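Local structure of transaminase (Bacillus megaterium, 5G09) at the interface of chains A and B. The protein catalyses S-selective, pyridoxal phosphate-dependent transfer of amino groups between amines and carbonyl compounds as a class-III aminotransferase. Numbering follows the deposited sequence. Chains: chain A/B, Transaminase.

The interface of chains A and B. Residues chain A 23, 26-29; chain B 114, 321-324.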
ATOM      1  N   ARG A  23       7.807 -23.480 -16.988  1.00 17.68           N
ATOM      2  CA  ARG A  23       7.441 -22.863 -18.257  1.00 17.89           C
ATOM      3  C   ARG A  23       7.199 -21.364 -18.084  1.00 18.60           C
ATOM      4  O   ARG A  23       6.726 -20.913 -17.011  1.00 19.45           O
ATOM      5  CB  ARG A  23       6.167 -23.524 -18.784  1.00 17.24           C
ATOM      6  CG  ARG A  23       6.291 -25.016 -19.027  1.00 16.11           C
ATOM      7  CD  ARG A  23       6.922 -25.348 -20.376  1.00 16.87           C
ATOM      8  NE  ARG A  23       8.382 -25.195 -20.395  1.00 17.88           N
ATOM      9  CZ  ARG A  23       9.245 -26.122 -19.980  1.00 17.80           C
ATOM     10  NH1 ARG A  23       8.814 -27.293 -19.520  1.00 16.85           N
ATOM     11  NH2 ARG A  23      10.550 -25.876 -20.033  1.00 18.01           N
ATOM     12  N   SER A  26       4.422 -20.266 -22.374  1.00 19.04           N
ATOM     13  CA  SER A  26       3.742 -21.452 -22.928  1.00 20.42           C
ATOM     14  C   SER A  26       3.189 -22.313 -21.813  1.00 19.82           C
ATOM     15  O   SER A  26       3.847 -22.470 -20.786  1.00 19.40           O
ATOM     16  CB  SER A  26       4.731 -22.336 -23.707  1.00 21.74           C
ATOM     17  OG  SER A  26       4.978 -21.865 -25.006  1.00 26.70           O
ATOM     18  N   THR A  27       2.029 -22.944 -22.037  1.00 18.28           N
ATOM     19  CA  THR A  27       1.608 -24.030 -21.144  1.00 18.07           C
ATOM     20  C   THR A  27       2.490 -25.247 -21.360  1.00 18.79           C
ATOM     21  O   THR A  27       3.123 -25.392 -22.410  1.00 18.67           O
ATOM     22  CB  THR A  27       0.133 -24.449 -21.326  1.00 18.18           C
ATOM     23  OG1 THR A  27      -0.026 -25.040 -22.616  1.00 19.38           O
ATOM     24  CG2 THR A  27      -0.823 -23.266 -21.188  1.00 17.63           C
ATOM     25  N   GLN A  28       2.560 -26.120 -20.355  1.00 19.48           N
ATOM     26  CA  GLN A  28       3.274 -27.384 -20.519  1.00 19.68           C
ATOM     27  C   GLN A  28       2.661 -28.163 -21.697  1.00 21.88           C
ATOM     28  O   GLN A  28       3.393 -28.751 -22.486  1.00 21.50           O
ATOM     29  CB  GLN A  28       3.234 -28.214 -19.237  1.00 19.62           C
ATOM     30  CG  GLN A  28       3.995 -29.533 -19.334  1.00 19.52           C
ATOM     31  CD  GLN A  28       5.488 -29.382 -19.076  1.00 20.49           C
ATOM     32  OE1 GLN A  28       6.045 -28.292 -19.136  1.00 20.22           O
ATOM     33  NE2 GLN A  28       6.144 -30.496 -18.762  1.00 21.91           N
ATOM     34  N   ASN A  29       1.333 -28.132 -21.807  1.00 20.96           N
ATOM     35  CA  ASN A  29       0.590 -28.813 -22.870  1.00 26.15           C
ATOM     36  C   ASN A  29       1.083 -28.448 -24.290  1.00 25.41           C
ATOM     37  O   ASN A  29       1.322 -29.342 -25.099  1.00 26.80           O
ATOM     38  CB  ASN A  29      -0.923 -28.532 -22.686  1.00 29.98           C
ATOM     39  CG  ASN A  29      -1.771 -29.042 -23.831  1.00 36.06           C
ATOM     40  OD1 ASN A  29      -1.970 -30.252 -23.965  1.00 39.28           O
ATOM     41  ND2 ASN A  29      -2.302 -28.118 -24.659  1.00 36.69           N
TER
ATOM     42  N   LYS B 114       9.668 -28.743  -9.996  1.00 15.66           N
ATOM     43  CA  LYS B 114      10.337 -28.023 -11.067  1.00 15.81           C
ATOM     44  C   LYS B 114      11.178 -26.848 -10.536  1.00 15.45           C
ATOM     45  O   LYS B 114      10.878 -26.281  -9.483  1.00 15.83           O
ATOM     46  CB  LYS B 114       9.342 -27.509 -12.147  1.00 14.74           C
ATOM     47  CG  LYS B 114       8.829 -28.552 -13.143  1.00 15.09           C
ATOM     48  CD  LYS B 114       7.923 -27.894 -14.168  1.00 15.23           C
ATOM     49  CE  LYS B 114       7.794 -28.706 -15.446  1.00 15.16           C
ATOM     50  NZ  LYS B 114       7.210 -27.845 -16.518  1.00 14.13           N
ATOM     51  N   ASP B 321       2.152 -25.166 -14.781  1.00 18.39           N
ATOM     52  CA  ASP B 321       2.150 -25.826 -16.094  1.00 18.73           C
ATOM     53  C   ASP B 321       0.846 -25.680 -16.888  1.00 19.46           C
ATOM     54  O   ASP B 321       0.866 -25.774 -18.116  1.00 19.06           O
ATOM     55  CB  ASP B 321       2.440 -27.328 -15.929  1.00 19.41           C
ATOM     56  CG  ASP B 321       3.916 -27.627 -15.781  1.00 20.90           C
ATOM     57  OD1 ASP B 321       4.784 -26.724 -15.929  1.00 20.45           O
ATOM     58  OD2 ASP B 321       4.210 -28.792 -15.503  1.00 23.55           O
ATOM     59  N   LYS B 322      -0.268 -25.418 -16.197  1.00 20.07           N
ATOM     60  CA  LYS B 322      -1.564 -25.257 -16.852  1.00 20.87           C
ATOM     61  C   LYS B 322      -1.807 -23.863 -17.396  1.00 20.97           C
ATOM     62  O   LYS B 322      -2.816 -23.644 -18.023  1.00 21.32           O
ATOM     63  CB  LYS B 322      -2.710 -25.562 -15.877  1.00 23.43           C
ATOM     64  CG  LYS B 322      -2.853 -27.033 -15.526  1.00 28.68           C
ATOM     65  CD  LYS B 322      -3.764 -27.251 -14.312  1.00 32.43           C
ATOM     66  CE  LYS B 322      -5.215 -26.876 -14.591  1.00 39.10           C
ATOM     67  NZ  LYS B 322      -6.222 -27.494 -13.660  1.00 44.25           N
ATOM     68  N   HIS B 323      -0.901 -22.923 -17.147  1.00 19.70           N
ATOM     69  CA  HIS B 323      -1.078 -21.521 -17.566  1.00 18.93           C
ATOM     70  C   HIS B 323       0.096 -21.002 -18.367  1.00 17.51           C
ATOM     71  O   HIS B 323       1.188 -21.579 -18.323  1.00 16.35           O
ATOM     72  CB  HIS B 323      -1.209 -20.656 -16.318  1.00 20.57           C
ATOM     73  CG  HIS B 323      -2.257 -21.149 -15.373  1.00 23.79           C
ATOM     74  ND1 HIS B 323      -1.971 -21.975 -14.303  1.00 24.16           N
ATOM     75  CD2 HIS B 323      -3.601 -20.995 -15.385  1.00 25.16           C
ATOM     76  CE1 HIS B 323      -3.093 -22.277 -13.673  1.00 24.32           C
ATOM     77  NE2 HIS B 323      -4.094 -21.691 -14.304  1.00 26.61           N
ATOM     78  N   ARG B 324      -0.122 -19.887 -19.058  1.00 17.44           N
ATOM     79  CA  ARG B 324       0.959 -19.129 -19.683  1.00 17.05           C
ATOM     80  C   ARG B 324       1.425 -18.093 -18.663  1.00 16.91           C
ATOM     81  O   ARG B 324       0.650 -17.210 -18.242  1.00 17.21           O
ATOM     82  CB  ARG B 324       0.475 -18.443 -20.961  1.00 16.74           C
ATOM     83  CG  ARG B 324       0.069 -19.426 -22.046  1.00 17.09           C
ATOM     84  CD  ARG B 324      -0.377 -18.709 -23.298  1.00 17.26           C
ATOM     85  NE  ARG B 324      -0.552 -19.649 -24.415  1.00 17.45           N
ATOM     86  CZ  ARG B 324      -1.371 -19.468 -25.453  1.00 17.40           C
ATOM     87  NH1 ARG B 324      -2.129 -18.382 -25.551  1.00 17.26           N
ATOM     88  NH2 ARG B 324      -1.421 -20.394 -26.411  1.00 18.67           N
TER
HETATM   89  O   HOH W   1       3.998 -20.684 -18.705  1.00 15.72           O
HETATM   90  O   HOH W   2      -0.563 -27.466 -19.766  1.00 18.57           O
HETATM   91  O   HOH W   3       5.829 -24.347 -15.036  1.00 19.82           O
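The side-chain amide of A:Gln28 lies over a face of the B:Asp321 carboxylate, their planes 8° apart, the two side chains running side by side. At the amide's edge comes the A:Arg23 guanidinium, whose NH1 gives a hydrogen bond in its own plane to a lone pair of A:Gln28 OE1 (3.0 Å). B:Lys114 meets A:Gln28 tip to tip: its NZ gives a hydrogen bond to the same OE1 (2.9 Å) from above the carbonyl plane, on the face that the carboxylate also covers. An arginine and a lysine from different subunits grip one amide oxygen and would probably polarise it. B:Lys114 NZ also forms a salt bridge to B:Asp321 OD1 (2.7 Å) within chain B, on the syn side, tilted out of the carboxylate plane; the carboxylate probably offsets the charge of the arginine and lysine. A:Gln28 has CG anti to its backbone N (chi1 -178°) and bends at chi2, bringing its amide over the carboxylate, while its CB packs on B:Asp321 CB (3.5 Å). A:Gln28 N gives a hydrogen bond to B:Asp321 O (2.8 Å), the carbonyl at the C-terminal end of helix 314-321; water 2 links that oxygen to A:Asn29 N. Water 3 joins B:Asp321 OD1 to A:Arg23 N, and water 1 bridges A:Ser26 O and B:His323 O. This largely polar patch, repeated by the two-fold, ties an N-terminal loop to the neighbouring subunit and probably helps hold together the dimer typical of the family.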